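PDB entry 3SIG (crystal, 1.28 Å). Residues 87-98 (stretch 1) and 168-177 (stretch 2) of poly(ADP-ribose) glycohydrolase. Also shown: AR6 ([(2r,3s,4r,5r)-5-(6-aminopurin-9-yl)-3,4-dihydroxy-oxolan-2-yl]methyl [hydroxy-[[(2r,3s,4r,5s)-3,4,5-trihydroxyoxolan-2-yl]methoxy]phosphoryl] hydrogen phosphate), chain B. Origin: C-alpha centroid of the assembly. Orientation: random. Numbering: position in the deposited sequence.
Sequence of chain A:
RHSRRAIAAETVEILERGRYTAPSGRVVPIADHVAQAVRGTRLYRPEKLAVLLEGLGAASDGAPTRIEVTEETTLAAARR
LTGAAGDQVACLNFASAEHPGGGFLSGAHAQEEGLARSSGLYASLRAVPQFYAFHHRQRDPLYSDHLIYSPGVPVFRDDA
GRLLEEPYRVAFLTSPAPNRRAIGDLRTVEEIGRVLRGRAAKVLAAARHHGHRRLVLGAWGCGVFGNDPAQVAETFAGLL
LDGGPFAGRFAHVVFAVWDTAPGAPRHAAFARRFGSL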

# COMPACT_ATOMS: atom_id res chain seq x y z
N ASP A 87 9.10 -1.07 -16.25
CA ASP A 87 8.50 -2.18 -15.51
C ASP A 87 7.59 -1.58 -14.43
O ASP A 87 7.94 -0.64 -13.71
CB ASP A 87 9.57 -3.12 -14.92
CG ASP A 87 10.57 -2.39 -14.07
OD1 ASP A 87 11.35 -1.59 -14.62
OD2 ASP A 87 10.58 -2.55 -12.84
N GLN A 88 6.39 -2.14 -14.32
CA GLN A 88 5.40 -1.64 -13.37
C GLN A 88 5.84 -1.80 -11.90
O GLN A 88 6.25 -2.90 -11.49
CB GLN A 88 4.10 -2.35 -13.61
CG GLN A 88 2.93 -1.75 -12.88
CD GLN A 88 1.63 -2.45 -13.24
OE1 GLN A 88 1.13 -3.27 -12.47
NE2 GLN A 88 1.10 -2.17 -14.40
N VAL A 89 5.77 -0.72 -11.15
CA VAL A 89 6.18 -0.69 -9.76
C VAL A 89 5.04 -1.24 -8.90
O VAL A 89 3.86 -1.05 -9.24
CB VAL A 89 6.47 0.78 -9.37
CG1 VAL A 89 6.78 0.95 -7.89
CG2 VAL A 89 7.61 1.33 -10.22
N ALA A 90 5.36 -1.92 -7.81
CA ALA A 90 4.35 -2.34 -6.82
C ALA A 90 4.51 -1.54 -5.55
O ALA A 90 5.62 -1.30 -5.07
CB ALA A 90 4.47 -3.83 -6.52
N CYS A 91 3.39 -1.15 -4.96
CA CYS A 91 3.32 -0.37 -3.74
C CYS A 91 2.49 -1.04 -2.67
O CYS A 91 1.40 -1.53 -2.97
CB CYS A 91 2.62 0.97 -4.07
SG CYS A 91 3.39 2.01 -5.29
N LEU A 92 2.98 -1.04 -1.45
CA LEU A 92 2.22 -1.52 -0.31
C LEU A 92 1.23 -0.46 0.18
O LEU A 92 1.64 0.66 0.49
CB LEU A 92 3.20 -1.95 0.81
CG LEU A 92 2.57 -2.39 2.14
CD1 LEU A 92 1.67 -3.59 1.97
CD2 LEU A 92 3.68 -2.69 3.14
N ASN A 93 -0.05 -0.84 0.18
CA ASN A 93 -1.13 -0.10 0.80
C ASN A 93 -1.23 -0.50 2.25
O ASN A 93 -1.38 -1.69 2.55
CB ASN A 93 -2.43 -0.45 0.05
CG ASN A 93 -3.67 0.12 0.71
OD1 ASN A 93 -3.60 1.06 1.48
ND2 ASN A 93 -4.84 -0.49 0.42
N PHE A 94 -1.11 0.50 3.15
CA PHE A 94 -1.15 0.26 4.59
C PHE A 94 -2.63 0.15 4.96
O PHE A 94 -3.30 1.10 5.42
CB PHE A 94 -0.49 1.40 5.36
CG PHE A 94 0.94 1.73 4.93
CD1 PHE A 94 1.75 0.85 4.22
CD2 PHE A 94 1.51 2.93 5.35
CE1 PHE A 94 3.05 1.18 3.89
CE2 PHE A 94 2.81 3.28 5.00
CZ PHE A 94 3.58 2.41 4.27
N ALA A 95 -3.16 -1.04 4.72
CA ALA A 95 -4.59 -1.23 4.57
C ALA A 95 -5.36 -1.29 5.85
O ALA A 95 -4.89 -1.82 6.86
CB ALA A 95 -4.79 -2.51 3.83
N SER A 96 -6.61 -0.84 5.77
CA SER A 96 -7.67 -1.21 6.68
C SER A 96 -8.05 -2.65 6.40
O SER A 96 -8.20 -3.09 5.26
CB SER A 96 -8.89 -0.34 6.44
OG SER A 96 -10.00 -0.83 7.20
N ALA A 97 -8.28 -3.42 7.45
CA ALA A 97 -8.81 -4.77 7.32
C ALA A 97 -10.31 -4.80 7.05
O ALA A 97 -10.84 -5.83 6.63
CB ALA A 97 -8.51 -5.55 8.59
N GLU A 98 -10.97 -3.67 7.30
CA GLU A 98 -12.44 -3.62 7.42
C GLU A 98 -13.13 -2.77 6.35
O GLU A 98 -14.29 -3.01 6.07
CB GLU A 98 -12.81 -3.03 8.77
CG GLU A 98 -12.33 -3.87 9.94
CD GLU A 98 -12.67 -3.27 11.31
OE1 GLU A 98 -12.79 -2.03 11.44
OE2 GLU A 98 -12.80 -4.07 12.26
N TYR A 168 -0.38 7.52 -14.41
CA TYR A 168 0.57 6.42 -14.48
C TYR A 168 -0.06 5.24 -13.78
O TYR A 168 -0.97 5.42 -13.02
CB TYR A 168 1.94 6.81 -13.90
CG TYR A 168 1.96 7.21 -12.45
CD1 TYR A 168 1.53 8.45 -12.05
CD2 TYR A 168 2.37 6.32 -11.47
CE1 TYR A 168 1.52 8.82 -10.74
CE2 TYR A 168 2.38 6.68 -10.16
CZ TYR A 168 1.95 7.92 -9.77
OH TYR A 168 1.97 8.28 -8.42
N ARG A 169 0.42 4.04 -14.03
CA ARG A 169 -0.11 2.85 -13.42
C ARG A 169 0.88 2.15 -12.52
O ARG A 169 2.05 2.04 -12.85
CB ARG A 169 -0.57 1.87 -14.49
CG ARG A 169 -1.81 2.36 -15.26
CD ARG A 169 -2.45 1.27 -16.14
NE ARG A 169 -1.60 1.05 -17.29
CZ ARG A 169 -1.85 0.14 -18.24
NH1 ARG A 169 -2.93 -0.63 -18.15
NH2 ARG A 169 -1.03 0.01 -19.27
N VAL A 170 0.39 1.69 -11.37
CA VAL A 170 1.17 0.87 -10.44
C VAL A 170 0.35 -0.29 -9.99
O VAL A 170 -0.90 -0.24 -10.03
CB VAL A 170 1.58 1.68 -9.19
CG1 VAL A 170 2.28 2.99 -9.60
CG2 VAL A 170 0.39 2.04 -8.33
N ALA A 171 0.99 -1.32 -9.47
CA ALA A 171 0.28 -2.39 -8.77
C ALA A 171 0.24 -2.04 -7.30
O ALA A 171 1.19 -1.49 -6.73
CB ALA A 171 0.96 -3.71 -8.97
N PHE A 172 -0.87 -2.40 -6.66
CA PHE A 172 -0.98 -2.30 -5.20
C PHE A 172 -1.05 -3.66 -4.55
O PHE A 172 -1.64 -4.61 -5.11
CB PHE A 172 -2.17 -1.45 -4.77
CG PHE A 172 -1.99 0.03 -5.03
CD1 PHE A 172 -1.18 0.81 -4.23
CD2 PHE A 172 -2.60 0.64 -6.12
CE1 PHE A 172 -1.00 2.16 -4.48
CE2 PHE A 172 -2.44 2.02 -6.37
CZ PHE A 172 -1.64 2.76 -5.55
N LEU A 173 -0.46 -3.72 -3.36
CA LEU A 173 -0.52 -4.87 -2.48
C LEU A 173 -1.21 -4.40 -1.22
O LEU A 173 -0.67 -3.53 -0.53
CB LEU A 173 0.90 -5.34 -2.15
CG LEU A 173 1.83 -5.55 -3.36
CD1 LEU A 173 3.28 -5.49 -3.03
CD2 LEU A 173 1.50 -6.84 -3.98
N THR A 174 -2.39 -4.98 -0.94
CA THR A 174 -3.22 -4.54 0.17
C THR A 174 -3.20 -5.60 1.25
O THR A 174 -3.74 -6.69 1.07
CB THR A 174 -4.65 -4.24 -0.36
OG1 THR A 174 -4.58 -3.03 -1.12
CG2 THR A 174 -5.70 -4.03 0.70
N SER A 175 -2.54 -5.26 2.35
CA SER A 175 -2.35 -6.16 3.47
C SER A 175 -2.37 -5.31 4.73
O SER A 175 -1.59 -4.37 4.83
CB SER A 175 -0.97 -6.83 3.34
OG SER A 175 -0.58 -7.53 4.52
N PRO A 176 -3.25 -5.61 5.70
CA PRO A 176 -3.27 -4.80 6.92
C PRO A 176 -2.23 -5.27 7.91
O PRO A 176 -2.10 -6.46 8.20
CB PRO A 176 -4.67 -5.08 7.49
CG PRO A 176 -4.94 -6.50 7.06
CD PRO A 176 -4.27 -6.67 5.72
N ALA A 177 -1.47 -4.34 8.44
CA ALA A 177 -0.57 -4.64 9.55
C ALA A 177 -1.46 -4.97 10.76
O ALA A 177 -2.60 -4.50 10.85
CB ALA A 177 0.34 -3.46 9.87
N1 AR6 B . 3.24 8.05 2.20
C2 AR6 B . 4.22 7.51 2.90
N3 AR6 B . 4.26 7.37 4.26
C4 AR6 B . 3.14 7.84 4.87
C5 AR6 B . 2.04 8.43 4.16
C6 AR6 B . 2.16 8.50 2.79
N6 AR6 B . 1.14 9.08 2.04
N7 AR6 B . 1.06 8.77 5.15
C8 AR6 B . 1.56 8.45 6.30
N9 AR6 B . 2.80 7.89 6.23
PA AR6 B . -0.70 4.91 8.32
PB AR6 B . -1.15 2.18 9.44
C1' AR6 B . 3.70 7.36 7.25
O1A AR6 B . -0.98 5.48 9.67
O1B AR6 B . -0.83 0.87 8.74
C1D AR6 B . -5.83 4.01 7.57
O1D AR6 B . -6.98 4.66 8.04
C2' AR6 B . 3.51 7.98 8.62
O2' AR6 B . 4.74 8.07 9.28
O2A AR6 B . -1.53 5.41 7.16
O2B AR6 B . -0.47 2.48 10.73
C2D AR6 B . -6.24 2.68 7.06
O2D AR6 B . -7.34 2.64 6.22
C3' AR6 B . 2.65 6.98 9.29
O3' AR6 B . 2.83 6.95 10.67
O3A AR6 B . -0.75 3.32 8.39
C3D AR6 B . -6.08 1.78 8.20
O3D AR6 B . -7.33 1.83 8.85
C4' AR6 B . 3.03 5.66 8.68
O4' AR6 B . 3.58 5.97 7.41
C4D AR6 B . -4.99 2.41 8.98
O4D AR6 B . -4.94 3.79 8.65
C5' AR6 B . 1.91 4.64 8.54
O5' AR6 B . 0.81 5.20 7.84
C5D AR6 B . -3.62 1.77 8.75
O5D AR6 B . -2.70 2.36 9.65
O HOH W 1 4.67 1.64 -12.35
O HOH W 2 -1.86 -1.52 7.63

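Two neighbouring parallel strands, one from each stretch, pair in register A90-A171, C91-F172, L92-L173 and N93-T174, their axes inclined by 35° and 4.6 Å apart at closest approach; together the stretches bury 770 Å². Four backbone hydrogen bonds form the ladder. A171 N donates to V89 O (2.9 Å) and L173 N to C91 O (2.9 Å), while C91 N donates to A171 O (2.8 Å) and N93 N to L173 O (2.9 Å). C91, A171 and L173 thus each use both N and O across the seam, the alternation typical of parallel sheet. CA-H...O contacts supplement it: A90 CA lies 3.3 Å from A171 O, and F172 CA lies 3.4 Å from C91 O. Beyond N93 the ladder loosens, and S175 N is buried without a partner.

Side chains alternate between the two faces of the sheet. On one, A90 CB meets A171 CB at 4.3 Å and L173 CD1 at 4.0 Å, so the A90 methyl contacts both side chains; L92 CD1 reaches back to 3.4 Å from L173 O. On the other, C91 CB packs 3.8 Å from F172 CD1, and C91 SG sits obliquely 5.2 Å from the F172 ring centroid. The same face carries the one direct side-chain hydrogen bond between the stretches, N93 ND2 to T174 OG1 (3.0 Å, nearly straight), which satisfies polar groups in a buried setting.

Near the C-terminal ends of the stretches, A95 CB touches T174 CG2 at 3.6 Å and A97 CB lies 4.0 Å from P176 CG, while P176 CA makes a CA-H...O contact with A95 O (3.4 Å).

Water joins both ends. Water 1 accepts from V89 N (2.9 Å) and donates to R169 O (2.7 Å). Water 2 accepts from A177 N (3.0 Å) and donates to A95 O (3.1 Å) and AR6 O1B (2.8 Å), tying the seam to the bound ADP-ribose.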